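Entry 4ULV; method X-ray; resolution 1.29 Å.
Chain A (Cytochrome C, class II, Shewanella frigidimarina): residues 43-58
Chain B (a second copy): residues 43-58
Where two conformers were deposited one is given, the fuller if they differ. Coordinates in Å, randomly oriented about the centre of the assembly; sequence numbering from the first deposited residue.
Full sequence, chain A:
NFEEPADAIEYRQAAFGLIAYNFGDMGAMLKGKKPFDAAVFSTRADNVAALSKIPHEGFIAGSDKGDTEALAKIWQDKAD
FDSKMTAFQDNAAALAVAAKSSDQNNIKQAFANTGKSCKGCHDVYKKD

Chain A, residues 43-58: TRADNVAALSKIPHEG
Chain B, residues 43-58: TRADNVAALSKIPHEG

Two copies of one segment meet about a near-twofold relation, most contacts on one side answered by a counterpart on the other. In both chains residues 43-51 continue a helix that begins earlier, with phi/psi near -65/-40; a type I turn from Leu51 to Ile54 follows, and helical phi/psi persists to Gly58 without the regular bonds. The register centres on Ala50: A:Ala50 CA lies 6.3 Å from B:Ala50 CA. Next in register, A:Leu51 CA lies 7.7 Å from B:Leu51 CA.

That approach rests on small side chains. A:Ala50 CB points toward the partner and meets B:Ala50 CB at 3.5 Å. Beside this pair the leucines, chi1 m and chi2 t, bring A:Leu51 CD2 to 3.7 Å from B:Leu51 CD2. Each Ile54, m for both chi angles, lays its terminal methyl against the partner's asparagine amide: A:Ile54 CD1 to B:Asn47 CG is 3.4 Å, and A:Asn47 CG to B:Ile54 CD1 is 3.5 Å.

The amides are engaged across the contact through water. Asn47 takes chi1 near -70° and chi2 near -17° in both chains, and its two amide atoms serve separate waters; each ND2 also has a partner elsewhere in the structure. Water 1 donates to A:Asn47 OD1 and to B:Ala50 O, both at 2.8 Å; water 3 repeats this between B:Asn47 OD1 and A:Ala50 O, again 2.8 Å each. Water 2 accepts from A:Asn47 ND2 at 2.8 Å and donates to B:Lys53 O at 3.0 Å. In its counterpart, water 4 accepts from B:Asn47 ND2 at 2.8 Å, but its bond to A:Lys53 O is weak at 3.3 Å. The waters thus reach the carbonyls of Ala50 and Lys53; Ala50 O also accepts from Lys53 N of its own chain at 3.2 Å.

Charge closes the contact at two remote sites. Each Glu57, extended with chi1 and chi2 t and chi3 near zero, presents its carboxylate to the partner's guanidinium edge in a two-pronged salt bridge. A:Arg44 NH1 donates to B:Glu57 OE1 at 3.0 Å and A:Arg44 NH2 to B:Glu57 OE2 at 2.8 Å; reciprocally, B:Arg44 NH1 reaches A:Glu57 OE1 and B:Arg44 NH2 reaches A:Glu57 OE2, both at 2.8 Å. The arginines arrive differently: chi1 is m in both, but chi2 is -145° in A and m in B, and chi4 is -86° against -167°. NE and NH1 of both arginines, and OE2 of both glutamates, also have partners elsewhere in the structure.

The rule is alanine for closeness, aliphatic methyls around it, water for the amides and paired charges farther out.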

ATOM      1  N   THR A  43      11.656   3.132  -7.482  1.00  8.69           N
ATOM      2  CA  THR A  43      10.816   2.119  -6.801  1.00  9.72           C
ATOM      3  C   THR A  43       9.764   2.807  -5.871  1.00  9.49           C
ATOM      4  O   THR A  43       8.629   2.289  -5.768  1.00 10.74           O
ATOM      5  CB  THR A  43      11.664   1.055  -6.140  1.00 11.11           C
ATOM      6  OG1 THR A  43      10.929  -0.188  -6.163  1.00 14.63           O
ATOM      7  CG2 THR A  43      12.068   1.460  -4.772  1.00 10.63           C
ATOM      8  N   ARG A  44      10.102   3.985  -5.354  1.00  9.05           N
ATOM      9  CA  ARG A  44       9.120   4.774  -4.645  1.00 10.00           C
ATOM     10  C   ARG A  44       8.029   5.256  -5.553  1.00  8.57           C
ATOM     11  O   ARG A  44       6.850   5.283  -5.179  1.00  9.91           O
ATOM     12  CB  ARG A  44       9.748   5.897  -3.829  1.00 10.90           C
ATOM     13  CG  ARG A  44      10.597   5.311  -2.679  1.00 12.85           C
ATOM     14  CD  ARG A  44      10.530   6.155  -1.498  1.00 12.99           C
ATOM     15  NE  ARG A  44      11.553   5.859  -0.573  1.00 10.11           N
ATOM     16  CZ  ARG A  44      11.461   4.911   0.352  1.00 11.71           C
ATOM     17  NH1 ARG A  44      10.399   4.138   0.390  1.00 11.60           N
ATOM     18  NH2 ARG A  44      12.462   4.779   1.198  1.00 13.87           N
ATOM     19  N   ALA A  45       8.414   5.662  -6.778  1.00  8.78           N
ATOM     20  CA  ALA A  45       7.392   6.051  -7.710  1.00  8.46           C
ATOM     21  C   ALA A  45       6.475   4.878  -8.057  1.00  7.95           C
ATOM     22  O   ALA A  45       5.244   5.039  -8.184  1.00  9.06           O
ATOM     23  CB  ALA A  45       8.062   6.610  -8.999  1.00  7.96           C
ATOM     24  N   ASP A  46       7.044   3.687  -8.190  1.00  7.66           N
ATOM     25  CA  ASP A  46       6.221   2.491  -8.444  1.00  8.31           C
ATOM     26  C   ASP A  46       5.321   2.224  -7.211  1.00  8.34           C
ATOM     27  O   ASP A  46       4.143   1.924  -7.375  1.00  9.28           O
ATOM     28  CB  ASP A  46       7.129   1.295  -8.728  1.00  8.72           C
ATOM     29  CG  ASP A  46       7.905   1.416 -10.065  1.00 10.53           C
ATOM     30  OD1 ASP A  46       7.327   1.995 -10.985  1.00 13.41           O
ATOM     31  OD2 ASP A  46       9.079   0.992 -10.147  1.00 13.11           O
ATOM     32  N   ASN A  47       5.842   2.431  -5.995  1.00  8.90           N
ATOM     33  CA  ASN A  47       5.004   2.302  -4.772  1.00  9.86           C
ATOM     34  C   ASN A  47       3.830   3.274  -4.833  1.00  8.54           C
ATOM     35  O   ASN A  47       2.670   2.932  -4.584  1.00  8.98           O
ATOM     36  CB  ASN A  47       5.777   2.574  -3.540  1.00  9.78           C
ATOM     37  CG  ASN A  47       6.786   1.490  -3.187  1.00  9.48           C
ATOM     38  OD1 ASN A  47       6.686   0.353  -3.718  1.00  9.88           O
ATOM     39  ND2 ASN A  47       7.692   1.737  -2.274  1.00  8.32           N
ATOM     40  N   VAL A  48       4.128   4.543  -5.147  1.00  8.75           N
ATOM     41  CA  VAL A  48       3.047   5.518  -5.243  1.00 10.14           C
ATOM     42  C   VAL A  48       1.991   5.175  -6.305  1.00  8.35           C
ATOM     43  O   VAL A  48       0.791   5.299  -6.145  1.00  9.52           O
ATOM     44  CB  VAL A  48       3.603   6.998  -5.423  1.00  9.24           C
ATOM     45  CG1 VAL A  48       2.473   7.987  -5.660  1.00 10.40           C
ATOM     46  CG2 VAL A  48       4.413   7.386  -4.182  1.00  9.32           C
ATOM     47  N   ALA A  49       2.462   4.751  -7.484  1.00  8.45           N
ATOM     48  CA  ALA A  49       1.527   4.413  -8.520  1.00  8.64           C
ATOM     49  C   ALA A  49       0.601   3.207  -8.100  1.00  8.76           C
ATOM     50  O   ALA A  49      -0.576   3.253  -8.364  1.00  9.92           O
ATOM     51  CB  ALA A  49       2.264   4.033  -9.822  1.00  8.91           C
ATOM     52  N   ALA A  50       1.164   2.230  -7.396  1.00  7.66           N
ATOM     53  CA  ALA A  50       0.354   1.090  -6.910  1.00  8.26           C
ATOM     54  C   ALA A  50      -0.567   1.506  -5.794  1.00  8.59           C
ATOM     55  O   ALA A  50      -1.746   1.188  -5.753  1.00  9.83           O
ATOM     56  CB  ALA A  50       1.271  -0.025  -6.435  1.00  9.99           C
ATOM     57  N   LEU A  51      -0.028   2.291  -4.867  1.00  8.95           N
ATOM     58  CA  LEU A  51      -0.792   2.775  -3.702  1.00  9.32           C
ATOM     59  C   LEU A  51      -1.930   3.666  -4.068  1.00  8.56           C
ATOM     60  O   LEU A  51      -2.961   3.745  -3.417  1.00  9.84           O
ATOM     61  CB  LEU A  51       0.094   3.436  -2.657  1.00 10.57           C
ATOM     62  CG  LEU A  51       1.044   2.537  -1.853  1.00 11.32           C
ATOM     63  CD1 LEU A  51       2.199   3.333  -1.229  1.00 10.70           C
ATOM     64  CD2 LEU A  51       0.313   1.693  -0.773  1.00 13.56           C
ATOM     65  N   SER A  52      -1.740   4.443  -5.163  1.00  8.68           N
ATOM     66  CA  SER A  52      -2.745   5.354  -5.589  1.00 10.60           C
ATOM     67  C   SER A  52      -4.075   4.724  -5.922  1.00  9.75           C
ATOM     68  O   SER A  52      -5.122   5.367  -5.892  1.00 10.92           O
ATOM     69  CB  SER A  52      -2.254   6.181  -6.801  1.00  8.36           C
ATOM     70  OG  SER A  52      -2.262   5.401  -7.981  1.00  9.66           O
ATOM     71  N   LYS A  53      -4.023   3.418  -6.227  1.00  8.97           N
ATOM     72  CA  LYS A  53      -5.210   2.672  -6.554  1.00  8.65           C
ATOM     73  C   LYS A  53      -5.975   2.093  -5.328  1.00  9.28           C
ATOM     74  O   LYS A  53      -7.033   1.522  -5.519  1.00 10.87           O
ATOM     75  CB  LYS A  53      -4.864   1.522  -7.493  1.00  9.06           C
ATOM     76  CG  LYS A  53      -4.299   1.997  -8.849  1.00 12.01           C
ATOM     77  CD  LYS A  53      -4.011   0.851  -9.760  1.00 15.57           C
ATOM     78  CE  LYS A  53      -2.557   0.521  -9.732  1.00 22.05           C
ATOM     79  NZ  LYS A  53      -2.214  -0.492 -10.762  0.50 17.75           N
ATOM     80  N   ILE A  54      -5.371   2.279  -4.172  1.00  8.39           N
ATOM     81  CA  ILE A  54      -5.897   1.646  -2.896  1.00  9.47           C
ATOM     82  C   ILE A  54      -6.998   2.460  -2.170  1.00  8.71           C
ATOM     83  O   ILE A  54      -8.031   1.904  -1.838  1.00  9.63           O
ATOM     84  CB  ILE A  54      -4.754   1.312  -1.972  1.00 10.11           C
ATOM     85  CG1 ILE A  54      -3.751   0.337  -2.573  1.00 13.60           C
ATOM     86  CG2 ILE A  54      -5.256   0.737  -0.606  1.00  9.28           C
ATOM     87  CD1 ILE A  54      -4.270  -0.931  -3.021  1.00 14.63           C
ATOM     88  N   PRO A  55      -6.829   3.772  -1.955  1.00  8.93           N
ATOM     89  CA  PRO A  55      -7.760   4.440  -0.973  1.00  8.34           C
ATOM     90  C   PRO A  55      -9.163   4.653  -1.463  1.00  8.73           C
ATOM     91  O   PRO A  55     -10.090   4.784  -0.618  1.00 10.39           O
ATOM     92  CB  PRO A  55      -7.122   5.803  -0.687  1.00  8.07           C
ATOM     93  CG  PRO A  55      -6.241   6.043  -1.909  1.00  9.28           C
ATOM     94  CD  PRO A  55      -5.722   4.679  -2.319  1.00  8.36           C
ATOM     95  N   HIS A  56      -9.413   4.746  -2.791  1.00  9.78           N
ATOM     96  CA  HIS A  56     -10.744   5.035  -3.272  1.00 10.01           C
ATOM     97  C   HIS A  56     -11.829   4.096  -2.660  1.00  9.93           C
ATOM     98  O   HIS A  56     -12.949   4.562  -2.369  1.00  9.65           O
ATOM     99  CB  HIS A  56     -10.761   4.954  -4.787  1.00 10.35           C
ATOM    100  CG  HIS A  56     -12.087   5.233  -5.369  1.00 10.70           C
ATOM    101  ND1 HIS A  56     -12.961   4.239  -5.736  1.00  9.91           N
ATOM    102  CD2 HIS A  56     -12.716   6.389  -5.636  1.00 12.50           C
ATOM    103  CE1 HIS A  56     -14.067   4.768  -6.213  1.00  9.31           C
ATOM    104  NE2 HIS A  56     -13.942   6.079  -6.155  1.00 10.20           N
ATOM    105  N   GLU A  57     -11.521   2.816  -2.567  1.00  8.97           N
ATOM    106  CA  GLU A  57     -12.438   1.796  -2.044  1.00  8.25           C
ATOM    107  C   GLU A  57     -13.005   2.181  -0.665  1.00  9.38           C
ATOM    108  O   GLU A  57     -14.144   1.790  -0.350  1.00  9.69           O
ATOM    109  CB  GLU A  57     -11.715   0.476  -1.965  1.00  9.13           C
ATOM    110  CG  GLU A  57     -12.650  -0.690  -1.563  1.00  8.89           C
ATOM    111  CD  GLU A  57     -12.032  -2.052  -1.562  1.00 11.81           C
ATOM    112  OE1 GLU A  57     -10.826  -2.170  -1.950  1.00 10.91           O
ATOM    113  OE2 GLU A  57     -12.788  -3.022  -1.266  1.00 11.52           O
ATOM    114  N   GLY A  58     -12.228   2.906   0.121  1.00  9.81           N
ATOM    115  CA  GLY A  58     -12.716   3.302   1.436  1.00  9.59           C
ATOM    116  C   GLY A  58     -13.773   4.393   1.470  1.00  9.53           C
ATOM    117  O   GLY A  58     -14.325   4.642   2.554  1.00 11.16           O
TER
ATOM    118  N   THR B  43      -7.219  -7.749  -9.316  1.00  7.72           N
ATOM    119  CA  THR B  43      -6.922  -6.477  -8.614  1.00  9.23           C
ATOM    120  C   THR B  43      -6.375  -6.753  -7.192  1.00  8.80           C
ATOM    121  O   THR B  43      -5.372  -6.166  -6.792  1.00  9.99           O
ATOM    122  CB  THR B  43      -8.133  -5.526  -8.565  1.00 10.05           C
ATOM    123  OG1 THR B  43      -8.444  -5.155  -9.910  1.00 11.07           O
ATOM    124  CG2 THR B  43      -7.892  -4.305  -7.684  1.00 10.84           C
ATOM    125  N   ARG B  44      -7.026  -7.686  -6.456  1.00  8.32           N
ATOM    126  CA  ARG B  44      -6.540  -8.013  -5.123  1.00  9.96           C
ATOM    127  C   ARG B  44      -5.144  -8.584  -5.118  1.00  9.11           C
ATOM    128  O   ARG B  44      -4.328  -8.242  -4.296  1.00  9.86           O
ATOM    129  CB  ARG B  44      -7.457  -9.024  -4.447  1.00  9.74           C
ATOM    130  CG  ARG B  44      -8.891  -8.589  -4.254  1.00  9.53           C
ATOM    131  CD  ARG B  44      -9.018  -7.301  -3.444  1.00 10.62           C
ATOM    132  NE  ARG B  44     -10.387  -6.879  -3.215  1.00  9.47           N
ATOM    133  CZ  ARG B  44     -10.753  -5.681  -2.753  1.00  9.93           C
ATOM    134  NH1 ARG B  44      -9.837  -4.760  -2.477  1.00  9.99           N
ATOM    135  NH2 ARG B  44     -12.024  -5.405  -2.616  1.00 11.30           N
ATOM    136  N   ALA B  45      -4.886  -9.505  -6.071  1.00  9.12           N
ATOM    137  CA  ALA B  45      -3.546 -10.087  -6.176  1.00  9.03           C
ATOM    138  C   ALA B  45      -2.458  -9.047  -6.531  1.00  8.64           C
ATOM    139  O   ALA B  45      -1.374  -9.039  -5.981  1.00  9.45           O
ATOM    140  CB  ALA B  45      -3.530 -11.227  -7.199  1.00  9.14           C
ATOM    141  N   ASP B  46      -2.809  -8.204  -7.462  1.00  9.07           N
ATOM    142  CA  ASP B  46      -1.894  -7.080  -7.811  1.00  9.84           C
ATOM    143  C   ASP B  46      -1.643  -6.181  -6.597  1.00  9.13           C
ATOM    144  O   ASP B  46      -0.487  -5.804  -6.333  1.00 11.03           O
ATOM    145  CB  ASP B  46      -2.472  -6.246  -8.943  1.00 10.99           C
ATOM    146  CG  ASP B  46      -2.440  -6.930 -10.301  1.00 13.87           C
ATOM    147  OD1 ASP B  46      -1.891  -8.048 -10.420  1.00 14.95           O
ATOM    148  OD2 ASP B  46      -3.097  -6.362 -11.213  1.00 19.18           O
ATOM    149  N   ASN B  47      -2.702  -5.885  -5.841  1.00  8.81           N
ATOM    150  CA  ASN B  47      -2.547  -5.077  -4.643  1.00  9.80           C
ATOM    151  C   ASN B  47      -1.621  -5.773  -3.651  1.00  8.83           C
ATOM    152  O   ASN B  47      -0.731  -5.144  -3.051  1.00  9.73           O
ATOM    153  CB  ASN B  47      -3.885  -4.748  -3.973  1.00 10.02           C
ATOM    154  CG  ASN B  47      -4.744  -3.796  -4.776  1.00  9.25           C
ATOM    155  OD1 ASN B  47      -4.240  -3.126  -5.703  1.00 10.44           O
ATOM    156  ND2 ASN B  47      -5.980  -3.639  -4.422  1.00  9.79           N
ATOM    157  N   VAL B  48      -1.862  -7.077  -3.364  1.00  8.78           N
ATOM    158  CA  VAL B  48      -1.012  -7.746  -2.413  1.00  9.70           C
ATOM    159  C   VAL B  48       0.458  -7.778  -2.866  1.00  8.21           C
ATOM    160  O   VAL B  48       1.342  -7.560  -2.077  1.00  9.39           O
ATOM    161  CB  VAL B  48      -1.566  -9.136  -2.050  1.00 10.00           C
ATOM    162  CG1 VAL B  48      -0.537  -9.851  -1.209  1.00 10.17           C
ATOM    163  CG2 VAL B  48      -2.865  -8.968  -1.267  1.00 10.42           C
ATOM    164  N   ALA B  49       0.707  -7.998  -4.143  1.00  8.73           N
ATOM    165  CA  ALA B  49       2.074  -8.070  -4.649  1.00  9.35           C
ATOM    166  C   ALA B  49       2.756  -6.702  -4.452  1.00  8.53           C
ATOM    167  O   ALA B  49       3.889  -6.664  -3.994  1.00 10.28           O
ATOM    168  CB  ALA B  49       2.109  -8.489  -6.130  1.00  9.45           C
ATOM    169  N   ALA B  50       2.037  -5.606  -4.748  1.00  8.33           N
ATOM    170  CA  ALA B  50       2.644  -4.276  -4.606  1.00  8.85           C
ATOM    171  C   ALA B  50       2.817  -3.908  -3.126  1.00  8.78           C
ATOM    172  O   ALA B  50       3.871  -3.397  -2.699  1.00 10.41           O
ATOM    173  CB  ALA B  50       1.786  -3.256  -5.317  1.00 11.00           C
ATOM    174  N   LEU B  51       1.813  -4.242  -2.309  1.00  9.01           N
ATOM    175  CA  LEU B  51       1.905  -3.920  -0.925  1.00  9.57           C
ATOM    176  C   LEU B  51       2.978  -4.691  -0.188  1.00  9.27           C
ATOM    177  O   LEU B  51       3.560  -4.254   0.812  1.00 10.31           O
ATOM    178  CB  LEU B  51       0.552  -4.097  -0.251  1.00  9.80           C
ATOM    179  CG  LEU B  51      -0.587  -3.167  -0.612  1.00 10.00           C
ATOM    180  CD1 LEU B  51      -1.912  -3.776  -0.176  1.00 11.49           C
ATOM    181  CD2 LEU B  51      -0.354  -1.824   0.079  1.00 12.35           C
ATOM    182  N   SER B  52       3.208  -5.929  -0.703  1.00  9.07           N
ATOM    183  CA  SER B  52       4.243  -6.761  -0.045  1.00 10.73           C
ATOM    184  C   SER B  52       5.638  -6.092  -0.033  1.00 10.65           C
ATOM    185  O   SER B  52       6.511  -6.465   0.728  1.00 13.30           O
ATOM    186  CB  SER B  52       4.328  -8.156  -0.672  1.00  8.63           C
ATOM    187  OG  SER B  52       4.929  -8.123  -1.967  1.00 10.96           O
ATOM    188  N   LYS B  53       5.853  -5.125  -0.948  1.00  9.45           N
ATOM    189  CA  LYS B  53       7.150  -4.498  -1.102  1.00 10.80           C
ATOM    190  C   LYS B  53       7.363  -3.414  -0.009  1.00 11.33           C
ATOM    191  O   LYS B  53       8.437  -2.836   0.087  1.00 11.37           O
ATOM    192  CB  LYS B  53       7.300  -3.853  -2.465  1.00 14.76           C
ATOM    193  CG  LYS B  53       7.347  -4.967  -3.536  1.00 25.58           C
ATOM    194  CD  LYS B  53       7.053  -4.513  -4.941  1.00 34.25           C
ATOM    195  CE  LYS B  53       7.128  -5.727  -5.882  1.00 38.61           C
ATOM    196  NZ  LYS B  53       8.378  -6.515  -5.634  1.00 48.38           N
ATOM    197  N   ILE B  54       6.268  -3.102   0.707  1.00  9.72           N
ATOM    198  CA  ILE B  54       6.230  -1.927   1.626  1.00 10.08           C
ATOM    199  C   ILE B  54       6.761  -2.198   3.054  1.00  8.87           C
ATOM    200  O   ILE B  54       7.586  -1.463   3.546  1.00 10.07           O
ATOM    201  CB  ILE B  54       4.829  -1.309   1.653  1.00 10.48           C
ATOM    202  CG1 ILE B  54       4.301  -0.879   0.265  1.00 13.34           C
ATOM    203  CG2 ILE B  54       4.750  -0.104   2.560  1.00  9.90           C
ATOM    204  CD1 ILE B  54       5.155   0.042  -0.488  1.00 16.88           C
ATOM    205  N   PRO B  55       6.241  -3.206   3.811  1.00  9.05           N
ATOM    206  CA  PRO B  55       6.460  -3.106   5.269  1.00  9.37           C
ATOM    207  C   PRO B  55       7.861  -3.366   5.747  1.00  9.05           C
ATOM    208  O   PRO B  55       8.199  -2.927   6.858  1.00 10.72           O
ATOM    209  CB  PRO B  55       5.531  -4.178   5.837  1.00  9.97           C
ATOM    210  CG  PRO B  55       5.241  -5.102   4.731  1.00 11.10           C
ATOM    211  CD  PRO B  55       5.244  -4.227   3.494  1.00  9.69           C
ATOM    212  N   HIS B  56       8.708  -4.026   4.961  1.00  8.95           N
ATOM    213  CA  HIS B  56      10.037  -4.386   5.454  0.60  9.99           C
ATOM    214  C   HIS B  56      10.781  -3.176   5.987  1.00 10.15           C
ATOM    215  O   HIS B  56      11.525  -3.260   6.958  1.00 10.02           O
ATOM    216  CB  HIS B  56      10.859  -5.073   4.343  0.60  7.73           C
ATOM    217  CG  HIS B  56      11.411  -4.124   3.318  0.60 10.06           C
ATOM    218  ND1 HIS B  56      12.672  -3.596   3.435  0.60 12.42           N
ATOM    219  CD2 HIS B  56      10.859  -3.530   2.237  0.60  9.62           C
ATOM    220  CE1 HIS B  56      12.909  -2.776   2.439  0.60 10.83           C
ATOM    221  NE2 HIS B  56      11.824  -2.723   1.688  0.60 11.60           N
ATOM    222  N   GLU B  57      10.636  -2.057   5.256  1.00  9.90           N
ATOM    223  CA  GLU B  57      11.377  -0.840   5.593  1.00  9.34           C
ATOM    224  C   GLU B  57      11.106  -0.367   7.013  1.00  9.85           C
ATOM    225  O   GLU B  57      11.913   0.345   7.637  1.00 11.61           O
ATOM    226  CB  GLU B  57      11.006   0.279   4.648  1.00 12.26           C
ATOM    227  CG  GLU B  57      11.898   1.463   4.652  1.00 13.63           C
ATOM    228  CD  GLU B  57      11.651   2.465   3.534  1.00 12.58           C
ATOM    229  OE1 GLU B  57      10.869   2.165   2.646  1.00 16.42           O
ATOM    230  OE2 GLU B  57      12.162   3.583   3.715  1.00 15.64           O
ATOM    231  N   GLY B  58       9.943  -0.672   7.550  1.00  9.64           N
ATOM    232  CA  GLY B  58       9.572  -0.212   8.890  1.00 10.16           C
ATOM    233  C   GLY B  58      10.233  -0.966  10.052  1.00  9.77           C
ATOM    234  O   GLY B  58      10.133  -0.513  11.174  1.00 10.79           O
TER
HETATM  235  O   HOH W   1       4.698  -1.386  -4.539  1.00 11.72           O
HETATM  236  O   HOH W   2       9.217  -0.027  -0.637  1.00 20.70           O
HETATM  237  O   HOH W   3      -1.913  -1.608  -6.217  1.00 13.63           O
HETATM  238  O   HOH W   4      -7.870  -1.658  -5.026  1.00 15.47           O